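Local structure of thiosulfate reductase (Thermus thermophilus, 2VPZ) at residues 236-241 / 692-697; 246-251 / 312-317; 300-303 / 308-311. The protein probably works as a molybdenum- and iron-sulfur-dependent oxidoreductase of the molybdopterin family, acting as a thiosulfate or polysulfide reductase. All blocks are in the same frame, centred on the assembly; numbering follows the deposited sequence.

Contact 1: residues 236-241 / 692-697; sequences DPRFST and CVYIVH. With MGD (2-amino-5,6-dimercapto-7-methyl-3,7,8a,9-tetrahydro-8-oxa-1,3,9,10-tetraaza-anthracen-4-one guanosine dinucleotide), chain I.
Arg238 lays its guanidinium flat on the ring of Tyr694. The two planes differ by only 10°, and CZ of Arg238 sits 4.1 Å from the Tyr694 ring centroid, over the face, in a cation-pi stack. Further back along the side chain, CD of Arg238 adds a CH-pi contact to the same face, 3.5 Å from CG of Tyr694. A bend at chi3 (39°) lets both the methylene and the guanidinium lie on the ring. Segment 236-241 follows strand 231-235 and Tyr694 stands on strand 692-696, so the stack joins the molybdopterin oxidoreductase region to the dinucleotide-binding region beside the bound cofactor. The edge of the guanidinium turns to the cofactor ribose: NH2 of Arg238 donates to O3' of MGD at 2.7 Å, with a weak second bond from NE. OD2 of Asp236 accepts from O3' of MGD at 2.7 Å. OD1 of Asp236 also accepts from the backbone N of Arg238 at 3.0 Å, an Asx turn that links the two residues that hold the ribose. Glu212 forms a salt bridge with NH1 of Arg238. CB of Pro237 meets SG of Cys692 at 4.4 Å.

Contact 2: residues 246-251 / 312-317; sequences AHRWLP and IREVAR
Arg248 reaches from strand 248-250 to helix 309-320 and meets two neighbouring residues. The closer packing is on Val315. CG2 of Val315 lies 3.8 Å from NE of Arg248 and 4.0 Å from CD of Arg248, over one face of the guanidinium. That methyl is anti to the carbonyl carbon of Val315, which carries it out toward the strand. CG2 of Val315 also meets CD1 of Leu250 at a looser 4.4 Å. Both residues are buried, and Trp264 of helix 257-270 packs on Val315. The polar side is more open, since Arg248 and Glu314 are partly exposed. Here NH2 of Arg248 donates to OE1 of Glu314 at 2.8 Å in a nearly straight salt bridge (165°). The oxygen lies in the guanidinium plane but is approached from the anti side and tilted out of the carboxylate plane, with the two flat groups turned 67° apart. The arginine chain turns at CG-CD (chi3 86°), which brings NH2 round to the acid. Glu318 forms a second salt bridge, with NH1 of Arg248, so two acids of one helix share it. This is a helix packed on an edge strand of a parallel sheet, the helix-on-sheet layering of alpha/beta folds.

Contact 3: residues 300-303 / 308-311; sequences WAEK and PAQV
Pro308 and Ala309 receive the carboxylate of Glu302, which reaches across from helix 298-305. Pro308 holds the N-cap position of helix 309-320, and CA of Pro308 lies 3.7 Å from OE1 of Glu302. Its CB points away from the other segment, so the proline meets the acid mainly through its backbone. Ala309 follows as the first residue of the helix. The backbone N of Ala309 donates to OE2 of Glu302 at 3.3 Å, with an angle of 140°, a weak hydrogen bond. The CB of Ala309 lies beside the same oxygen, 3.3 Å from OE2 of Glu302. The acid thus lies alongside the helix start, with one oxygen by each residue. The Glu302 chain is extended beyond CG (chi2 163°), which lets it span the gap between the two helices. Ala309 also packs on Pro298 and Glu299, so the start of helix 309-320 also lies against the start of helix 298-305. Proline has no N-H to offer, which leaves the N-H of Ala309 as the first one at this helix start. A carboxylate beside it would be expected to interact favourably with the positive end of the helix dipole, though the weak bond implies only a modest hold.

Overall arrangement
The three contacts lie on one side of the chain's centre. Contacts 2 and 3 are close, with centres about 11 Å apart, and share helix 309-320. Ile312 of that helix packs on Ala301 of contact 3. Contacts 1 and 2 have centres about 19 Å apart and meet where NE1 of Trp249 hydrogen-bonds to O of Asp236 and the Trp249 ring packs on Phe239. Contacts 1 and 3 do not touch; their nearest atoms are about 11 Å apart. Along the chain they are nested: contact 3 lies inside the loop closed by contact 2, and both inside that of contact 1. Contact 1 alone brings in the C-terminal dinucleotide-binding region, so the series runs from the cofactor out to peripheral helices.

Contact 1: residues 236-241 / 692-697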
loop_
_atom_site.group_PDB
_atom_site.type_symbol
_atom_site.label_atom_id
_atom_site.label_comp_id
_atom_site.label_asym_id
_atom_site.label_seq_id
_atom_site.Cartn_x
_atom_site.Cartn_y
_atom_site.Cartn_z
ATOM N N ASP A 236 -14.746 17.964 -19.455
ATOM C CA ASP A 236 -13.852 19.135 -19.389
ATOM C C ASP A 236 -12.609 18.838 -20.273
ATOM O O ASP A 236 -12.126 17.708 -20.291
ATOM C CB ASP A 236 -13.407 19.264 -17.883
ATOM C CG ASP A 236 -12.845 20.667 -17.500
ATOM O OD1 ASP A 236 -12.073 21.270 -18.276
ATOM O OD2 ASP A 236 -13.149 21.137 -16.353
ATOM N N PRO A 237 -12.099 19.840 -21.038
ATOM C CA PRO A 237 -10.893 19.536 -21.834
ATOM C C PRO A 237 -9.641 19.425 -20.914
ATOM O O PRO A 237 -8.550 19.084 -21.374
ATOM C CB PRO A 237 -10.790 20.700 -22.830
ATOM C CG PRO A 237 -11.555 21.835 -22.171
ATOM C CD PRO A 237 -12.684 21.131 -21.431
ATOM N N ARG A 238 -9.835 19.704 -19.617
ATOM C CA ARG A 238 -8.740 19.697 -18.609
ATOM C C ARG A 238 -9.018 18.690 -17.445
ATOM O O ARG A 238 -10.138 18.643 -16.931
ATOM C CB ARG A 238 -8.553 21.122 -18.021
ATOM C CG ARG A 238 -7.162 21.445 -17.388
ATOM C CD ARG A 238 -7.193 22.756 -16.567
ATOM N NE ARG A 238 -8.437 22.907 -15.812
ATOM C CZ ARG A 238 -8.552 22.826 -14.480
ATOM N NH1 ARG A 238 -7.479 22.595 -13.737
ATOM N NH2 ARG A 238 -9.741 22.964 -13.887
ATOM N N PHE A 239 -8.020 17.889 -17.046
ATOM C CA PHE A 239 -8.147 16.917 -15.930
ATOM C C PHE A 239 -8.012 17.687 -14.598
ATOM O O PHE A 239 -6.937 17.691 -13.966
ATOM C CB PHE A 239 -7.092 15.782 -15.964
ATOM C CG PHE A 239 -7.391 14.606 -14.996
ATOM C CD1 PHE A 239 -8.300 13.607 -15.354
ATOM C CD2 PHE A 239 -6.726 14.476 -13.773
ATOM C CE1 PHE A 239 -8.570 12.504 -14.518
ATOM C CE2 PHE A 239 -6.978 13.369 -12.900
ATOM C CZ PHE A 239 -7.911 12.396 -13.289
ATOM N N SER A 240 -9.111 18.312 -14.177
ATOM C CA SER A 240 -9.213 19.123 -12.949
ATOM C C SER A 240 -9.242 18.341 -11.618
ATOM O O SER A 240 -9.085 17.104 -11.596
ATOM C CB SER A 240 -10.468 20.006 -12.989
ATOM O OG SER A 240 -11.649 19.277 -12.638
ATOM N N THR A 241 -9.464 19.056 -10.517
ATOM C CA THR A 241 -9.543 18.450 -9.192
ATOM C C THR A 241 -10.779 17.541 -9.113
ATOM O O THR A 241 -10.687 16.390 -8.642
ATOM C CB THR A 241 -9.617 19.497 -8.023
ATOM O OG1 THR A 241 -8.421 20.274 -7.960
ATOM C CG2 THR A 241 -9.855 18.760 -6.676
ATOM N N CYS A 692 -5.157 23.282 -26.093
ATOM C CA CYS A 692 -5.315 24.256 -25.056
ATOM C C CYS A 692 -4.181 24.557 -24.176
ATOM O O CYS A 692 -3.184 23.839 -24.129
ATOM C CB CYS A 692 -6.499 23.829 -24.158
ATOM S SG CYS A 692 -8.092 23.534 -24.916
ATOM N N VAL A 693 -4.435 25.598 -23.401
ATOM C CA VAL A 693 -3.548 26.143 -22.400
ATOM C C VAL A 693 -4.515 26.741 -21.320
ATOM O O VAL A 693 -5.635 27.174 -21.623
ATOM C CB VAL A 693 -2.577 27.199 -23.110
ATOM C CG1 VAL A 693 -2.641 28.556 -22.463
ATOM C CG2 VAL A 693 -1.132 26.641 -23.123
ATOM N N TYR A 694 -4.104 26.705 -20.062
ATOM C CA TYR A 694 -4.929 27.145 -18.928
ATOM C C TYR A 694 -4.135 27.998 -17.893
ATOM O O TYR A 694 -2.963 27.700 -17.643
ATOM C CB TYR A 694 -5.499 25.876 -18.225
ATOM C CG TYR A 694 -6.229 26.093 -16.895
ATOM C CD1 TYR A 694 -7.591 26.390 -16.861
ATOM C CD2 TYR A 694 -5.537 26.039 -15.670
ATOM C CE1 TYR A 694 -8.272 26.640 -15.645
ATOM C CE2 TYR A 694 -6.202 26.287 -14.441
ATOM C CZ TYR A 694 -7.577 26.589 -14.439
ATOM O OH TYR A 694 -8.255 26.838 -13.260
ATOM N N ILE A 695 -4.725 29.067 -17.353
ATOM C CA ILE A 695 -4.103 29.885 -16.288
ATOM C C ILE A 695 -5.200 30.327 -15.301
ATOM O O ILE A 695 -6.362 30.473 -15.694
ATOM C CB ILE A 695 -3.362 31.194 -16.810
ATOM C CG1 ILE A 695 -4.338 32.135 -17.504
ATOM C CG2 ILE A 695 -2.145 30.802 -17.694
ATOM C CD1 ILE A 695 -3.790 33.575 -17.782
ATOM N N VAL A 696 -4.874 30.486 -14.019
ATOM C CA VAL A 696 -5.858 30.955 -13.041
ATOM C C VAL A 696 -6.063 32.483 -13.229
ATOM O O VAL A 696 -5.078 33.221 -13.368
ATOM C CB VAL A 696 -5.405 30.642 -11.569
ATOM C CG1 VAL A 696 -6.228 31.484 -10.545
ATOM C CG2 VAL A 696 -5.547 29.121 -11.276
ATOM N N HIS A 697 -7.334 32.932 -13.244
ATOM C CA HIS A 697 -7.753 34.369 -13.380
ATOM C C HIS A 697 -7.407 35.245 -12.158
ATOM O O HIS A 697 -7.485 34.784 -11.025
ATOM C CB HIS A 697 -9.302 34.532 -13.610
ATOM C CG HIS A 697 -9.866 35.884 -13.351
ATOM N ND1 HIS A 697 -9.496 36.977 -14.079
ATOM C CD2 HIS A 697 -10.676 36.338 -12.387
ATOM C CE1 HIS A 697 -10.035 38.057 -13.567
ATOM N NE2 HIS A 697 -10.765 37.695 -12.530
HETATM P PB MGD I . -16.574 26.755 -15.106
HETATM O O1B MGD I . -16.249 27.817 -16.080
HETATM O O2B MGD I . -17.728 25.909 -15.298
HETATM O O3B MGD I . -16.583 27.680 -13.801
HETATM O O3A MGD I . -16.279 28.536 -11.424
HETATM P PA MGD I . -17.142 27.558 -12.310
HETATM O O1A MGD I . -18.495 28.068 -12.131
HETATM O O2A MGD I . -16.981 26.206 -11.799
HETATM O "O5'" MGD I . -15.358 25.797 -14.937
HETATM C "C5'" MGD I . -13.962 26.053 -15.107
HETATM C "C4'" MGD I . -13.557 24.775 -15.824
HETATM O "O4'" MGD I . -14.197 24.929 -17.081
HETATM C "C3'" MGD I . -12.057 24.564 -16.162
HETATM O "O3'" MGD I . -11.616 23.236 -15.778
HETATM C "C2'" MGD I . -11.965 24.687 -17.703
HETATM O "O2'" MGD I . -11.204 23.596 -18.208
HETATM C "C1'" MGD I . -13.378 24.371 -18.125
HETATM N N9 MGD I . -13.773 24.562 -19.547
HETATM C C8 MGD I . -13.284 25.505 -20.413
HETATM N N7 MGD I . -13.854 25.399 -21.647
HETATM C C5 MGD I . -14.713 24.348 -21.581
HETATM C C6 MGD I . -15.573 23.636 -22.549
HETATM O O6 MGD I . -15.650 24.106 -23.689
HETATM N N1 MGD I . -16.293 22.594 -22.136
HETATM C C2 MGD I . -16.200 22.109 -20.868
HETATM N N2 MGD I . -16.959 21.021 -20.487
HETATM N N3 MGD I . -15.417 22.704 -19.915
HETATM C C4 MGD I . -14.667 23.803 -20.201
HETATM C C10 MGD I . -16.360 29.938 -11.280
HETATM C C11 MGD I . -17.152 30.144 -10.030
HETATM O O11 MGD I . -16.351 29.710 -8.921
HETATM C C12 MGD I . -17.787 31.554 -9.912
HETATM S S12 MGD I . -18.708 32.217 -11.155
HETATM C C13 MGD I . -17.652 32.350 -8.791
HETATM S S13 MGD I . -18.475 33.836 -8.677
HETATM C C14 MGD I . -16.800 31.907 -7.629
HETATM N N15 MGD I . -15.529 32.521 -7.512
HETATM C C16 MGD I . -14.498 31.907 -6.848
HETATM C C17 MGD I . -13.130 32.499 -6.634
HETATM O O17 MGD I . -12.894 33.673 -7.035
HETATM N N18 MGD I . -12.184 31.792 -5.926
HETATM C C19 MGD I . -12.488 30.530 -5.527
HETATM N N19 MGD I . -11.525 29.856 -4.928
HETATM N N20 MGD I . -13.682 29.872 -5.704
HETATM C C21 MGD I . -14.698 30.554 -6.315
HETATM N N22 MGD I . -15.879 30.004 -6.553
HETATM C C23 MGD I . -16.716 30.394 -7.639
#

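Contact 2: residues 246-251 / 312-317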
loop_
_atom_site.group_PDB
_atom_site.type_symbol
_atom_site.label_atom_id
_atom_site.label_comp_id
_atom_site.label_asym_id
_atom_site.label_seq_id
_atom_site.Cartn_x
_atom_site.Cartn_y
_atom_site.Cartn_z
ATOM N N ALA A 246 -13.495 11.513 -10.086
ATOM C CA ALA A 246 -14.505 10.937 -10.973
ATOM C C ALA A 246 -14.353 9.493 -11.457
ATOM O O ALA A 246 -13.240 8.989 -11.609
ATOM C CB ALA A 246 -14.675 11.884 -12.212
ATOM N N HIS A 247 -15.486 8.833 -11.690
ATOM C CA HIS A 247 -15.527 7.468 -12.183
ATOM C C HIS A 247 -15.245 7.537 -13.698
ATOM O O HIS A 247 -14.512 6.708 -14.206
ATOM C CB HIS A 247 -16.849 6.877 -11.694
ATOM C CG HIS A 247 -17.091 7.052 -10.241
ATOM N ND1 HIS A 247 -16.683 6.150 -9.302
ATOM C CD2 HIS A 247 -17.526 8.112 -9.561
ATOM C CE1 HIS A 247 -16.852 6.651 -8.096
ATOM N NE2 HIS A 247 -17.370 7.855 -8.229
ATOM N N ARG A 248 -15.730 8.573 -14.369
ATOM C CA ARG A 248 -15.411 8.791 -15.788
ATOM C C ARG A 248 -14.928 10.234 -16.119
ATOM O O ARG A 248 -15.511 11.201 -15.632
ATOM C CB ARG A 248 -16.616 8.494 -16.695
ATOM C CG ARG A 248 -17.365 7.210 -16.385
ATOM C CD ARG A 248 -18.622 7.026 -17.261
ATOM N NE ARG A 248 -18.323 6.387 -18.542
ATOM C CZ ARG A 248 -18.700 5.162 -18.912
ATOM N NH1 ARG A 248 -19.419 4.412 -18.096
ATOM N NH2 ARG A 248 -18.331 4.670 -20.095
ATOM N N TRP A 249 -13.852 10.384 -16.898
ATOM C CA TRP A 249 -13.424 11.713 -17.362
ATOM C C TRP A 249 -13.660 11.762 -18.894
ATOM O O TRP A 249 -13.076 10.956 -19.606
ATOM C CB TRP A 249 -11.925 12.027 -17.100
ATOM C CG TRP A 249 -11.402 13.371 -17.753
ATOM C CD1 TRP A 249 -12.084 14.566 -17.864
ATOM C CD2 TRP A 249 -10.088 13.619 -18.328
ATOM N NE1 TRP A 249 -11.281 15.516 -18.474
ATOM C CE2 TRP A 249 -10.063 14.964 -18.773
ATOM C CE3 TRP A 249 -8.939 12.826 -18.515
ATOM C CZ2 TRP A 249 -8.927 15.541 -19.391
ATOM C CZ3 TRP A 249 -7.796 13.393 -19.135
ATOM C CH2 TRP A 249 -7.814 14.745 -19.569
ATOM N N LEU A 250 -14.529 12.642 -19.406
ATOM C CA LEU A 250 -14.694 12.766 -20.873
ATOM C C LEU A 250 -13.859 14.016 -21.352
ATOM O O LEU A 250 -14.322 15.166 -21.199
ATOM C CB LEU A 250 -16.187 12.888 -21.313
ATOM C CG LEU A 250 -17.331 12.099 -20.629
ATOM C CD1 LEU A 250 -18.615 12.035 -21.514
ATOM C CD2 LEU A 250 -16.871 10.676 -20.284
ATOM N N PRO A 251 -12.610 13.821 -21.906
ATOM C CA PRO A 251 -11.811 14.972 -22.375
ATOM C C PRO A 251 -12.316 15.626 -23.680
ATOM O O PRO A 251 -11.662 15.528 -24.731
ATOM C CB PRO A 251 -10.378 14.450 -22.518
ATOM C CG PRO A 251 -10.449 12.936 -22.381
ATOM C CD PRO A 251 -11.896 12.549 -22.045
ATOM N N ILE A 312 -20.682 7.878 -25.267
ATOM C CA ILE A 312 -21.865 8.775 -25.246
ATOM C C ILE A 312 -23.191 8.054 -24.873
ATOM O O ILE A 312 -24.008 8.573 -24.096
ATOM C CB ILE A 312 -22.028 9.566 -26.593
ATOM C CG1 ILE A 312 -20.754 10.391 -26.844
ATOM C CG2 ILE A 312 -23.350 10.395 -26.555
ATOM C CD1 ILE A 312 -20.703 11.283 -28.088
ATOM N N ARG A 313 -23.365 6.855 -25.420
ATOM C CA ARG A 313 -24.493 5.951 -25.158
ATOM C C ARG A 313 -24.540 5.434 -23.709
ATOM O O ARG A 313 -25.572 5.539 -23.028
ATOM C CB ARG A 313 -24.446 4.740 -26.080
ATOM C CG ARG A 313 -25.383 4.872 -27.210
ATOM C CD ARG A 313 -25.599 3.634 -28.022
ATOM N NE ARG A 313 -25.949 4.136 -29.329
ATOM C CZ ARG A 313 -25.090 4.306 -30.318
ATOM N NH1 ARG A 313 -23.817 3.970 -30.159
ATOM N NH2 ARG A 313 -25.492 4.908 -31.430
ATOM N N GLU A 314 -23.433 4.838 -23.273
ATOM C CA GLU A 314 -23.270 4.308 -21.910
ATOM C C GLU A 314 -23.577 5.385 -20.851
ATOM O O GLU A 314 -24.304 5.116 -19.887
ATOM C CB GLU A 314 -21.848 3.759 -21.699
ATOM C CG GLU A 314 -21.657 2.253 -21.933
ATOM C CD GLU A 314 -20.175 1.799 -22.050
ATOM O OE1 GLU A 314 -19.307 2.280 -21.275
ATOM O OE2 GLU A 314 -19.903 0.938 -22.922
ATOM N N VAL A 315 -23.040 6.591 -21.002
ATOM C CA VAL A 315 -23.339 7.638 -20.027
ATOM C C VAL A 315 -24.848 7.968 -19.956
ATOM O O VAL A 315 -25.372 8.098 -18.856
ATOM C CB VAL A 315 -22.470 8.935 -20.263
ATOM C CG1 VAL A 315 -22.910 10.084 -19.302
ATOM C CG2 VAL A 315 -21.001 8.594 -20.033
ATOM N N ALA A 316 -25.569 8.073 -21.070
ATOM C CA ALA A 316 -27.015 8.346 -20.980
ATOM C C ALA A 316 -27.824 7.182 -20.364
ATOM O O ALA A 316 -28.808 7.418 -19.656
ATOM C CB ALA A 316 -27.608 8.705 -22.359
ATOM N N ARG A 317 -27.414 5.938 -20.622
ATOM C CA ARG A 317 -28.087 4.745 -20.077
ATOM C C ARG A 317 -27.948 4.663 -18.566
ATOM O O ARG A 317 -28.933 4.443 -17.849
ATOM C CB ARG A 317 -27.553 3.459 -20.693
ATOM C CG ARG A 317 -28.082 3.179 -22.077
ATOM C CD ARG A 317 -27.169 2.201 -22.801
ATOM N NE ARG A 317 -27.491 1.986 -24.207
ATOM C CZ ARG A 317 -26.793 1.226 -25.044
ATOM N NH1 ARG A 317 -25.709 0.589 -24.621
ATOM N NH2 ARG A 317 -27.183 1.093 -26.308
#

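Contact 3: residues 300-303 / 308-311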
loop_
_atom_site.group_PDB
_atom_site.type_symbol
_atom_site.label_atom_id
_atom_site.label_comp_id
_atom_site.label_asym_id
_atom_site.label_seq_id
_atom_site.Cartn_x
_atom_site.Cartn_y
_atom_site.Cartn_z
ATOM N N TRP A 300 -23.077 11.121 -34.879
ATOM C CA TRP A 300 -22.966 12.526 -35.342
ATOM C C TRP A 300 -22.143 13.338 -34.278
ATOM O O TRP A 300 -21.281 14.152 -34.642
ATOM C CB TRP A 300 -24.367 13.155 -35.513
ATOM C CG TRP A 300 -24.379 14.698 -35.586
ATOM C CD1 TRP A 300 -24.165 15.477 -36.690
ATOM C CD2 TRP A 300 -24.607 15.617 -34.490
ATOM N NE1 TRP A 300 -24.251 16.812 -36.350
ATOM C CE2 TRP A 300 -24.528 16.927 -35.013
ATOM C CE3 TRP A 300 -24.888 15.452 -33.122
ATOM C CZ2 TRP A 300 -24.699 18.086 -34.206
ATOM C CZ3 TRP A 300 -25.061 16.606 -32.309
ATOM C CH2 TRP A 300 -24.971 17.902 -32.869
ATOM N N ALA A 301 -22.403 13.092 -32.984
ATOM C CA ALA A 301 -21.728 13.743 -31.838
ATOM C C ALA A 301 -20.227 13.438 -31.713
ATOM O O ALA A 301 -19.408 14.340 -31.554
ATOM C CB ALA A 301 -22.444 13.371 -30.493
ATOM N N GLU A 302 -19.872 12.165 -31.786
ATOM C CA GLU A 302 -18.476 11.700 -31.689
ATOM C C GLU A 302 -17.485 12.352 -32.683
ATOM O O GLU A 302 -16.264 12.413 -32.473
ATOM C CB GLU A 302 -18.428 10.172 -31.884
ATOM C CG GLU A 302 -17.305 9.675 -32.797
ATOM C CD GLU A 302 -17.010 8.188 -32.647
ATOM O OE1 GLU A 302 -15.843 7.861 -32.350
ATOM O OE2 GLU A 302 -17.935 7.363 -32.828
ATOM N N LYS A 303 -18.059 12.823 -33.772
ATOM C CA LYS A 303 -17.389 13.437 -34.905
ATOM C C LYS A 303 -16.901 14.867 -34.578
ATOM O O LYS A 303 -15.805 15.275 -34.984
ATOM C CB LYS A 303 -18.397 13.369 -36.057
ATOM C CG LYS A 303 -17.980 13.727 -37.456
ATOM C CD LYS A 303 -19.251 14.007 -38.298
ATOM C CE LYS A 303 -19.000 15.014 -39.438
ATOM N NZ LYS A 303 -17.648 14.834 -40.070
ATOM N N PRO A 308 -15.771 8.928 -27.920
ATOM C CA PRO A 308 -16.318 7.775 -28.671
ATOM C C PRO A 308 -17.868 7.598 -28.566
ATOM O O PRO A 308 -18.458 7.916 -27.529
ATOM C CB PRO A 308 -15.551 6.562 -28.109
ATOM C CG PRO A 308 -14.305 7.159 -27.429
ATOM C CD PRO A 308 -14.812 8.496 -26.892
ATOM N N ALA A 309 -18.527 7.099 -29.616
ATOM C CA ALA A 309 -19.990 6.918 -29.581
ATOM C C ALA A 309 -20.530 5.948 -28.494
ATOM O O ALA A 309 -21.637 6.161 -27.990
ATOM C CB ALA A 309 -20.522 6.509 -30.980
ATOM N N GLN A 310 -19.763 4.908 -28.137
ATOM C CA GLN A 310 -20.145 3.914 -27.094
ATOM C C GLN A 310 -20.224 4.633 -25.731
ATOM O O GLN A 310 -21.219 4.498 -24.985
ATOM C CB GLN A 310 -19.161 2.722 -27.040
ATOM C CG GLN A 310 -19.476 1.610 -25.981
ATOM C CD GLN A 310 -20.773 0.801 -26.231
ATOM O OE1 GLN A 310 -21.877 1.365 -26.305
ATOM N NE2 GLN A 310 -20.636 -0.530 -26.348
ATOM N N VAL A 311 -19.181 5.401 -25.423
ATOM C CA VAL A 311 -19.128 6.214 -24.212
ATOM C C VAL A 311 -20.356 7.166 -24.181
ATOM O O VAL A 311 -21.038 7.220 -23.163
ATOM C CB VAL A 311 -17.792 7.026 -24.140
ATOM C CG1 VAL A 311 -17.803 7.996 -22.930
ATOM C CG2 VAL A 311 -16.614 6.061 -24.051
#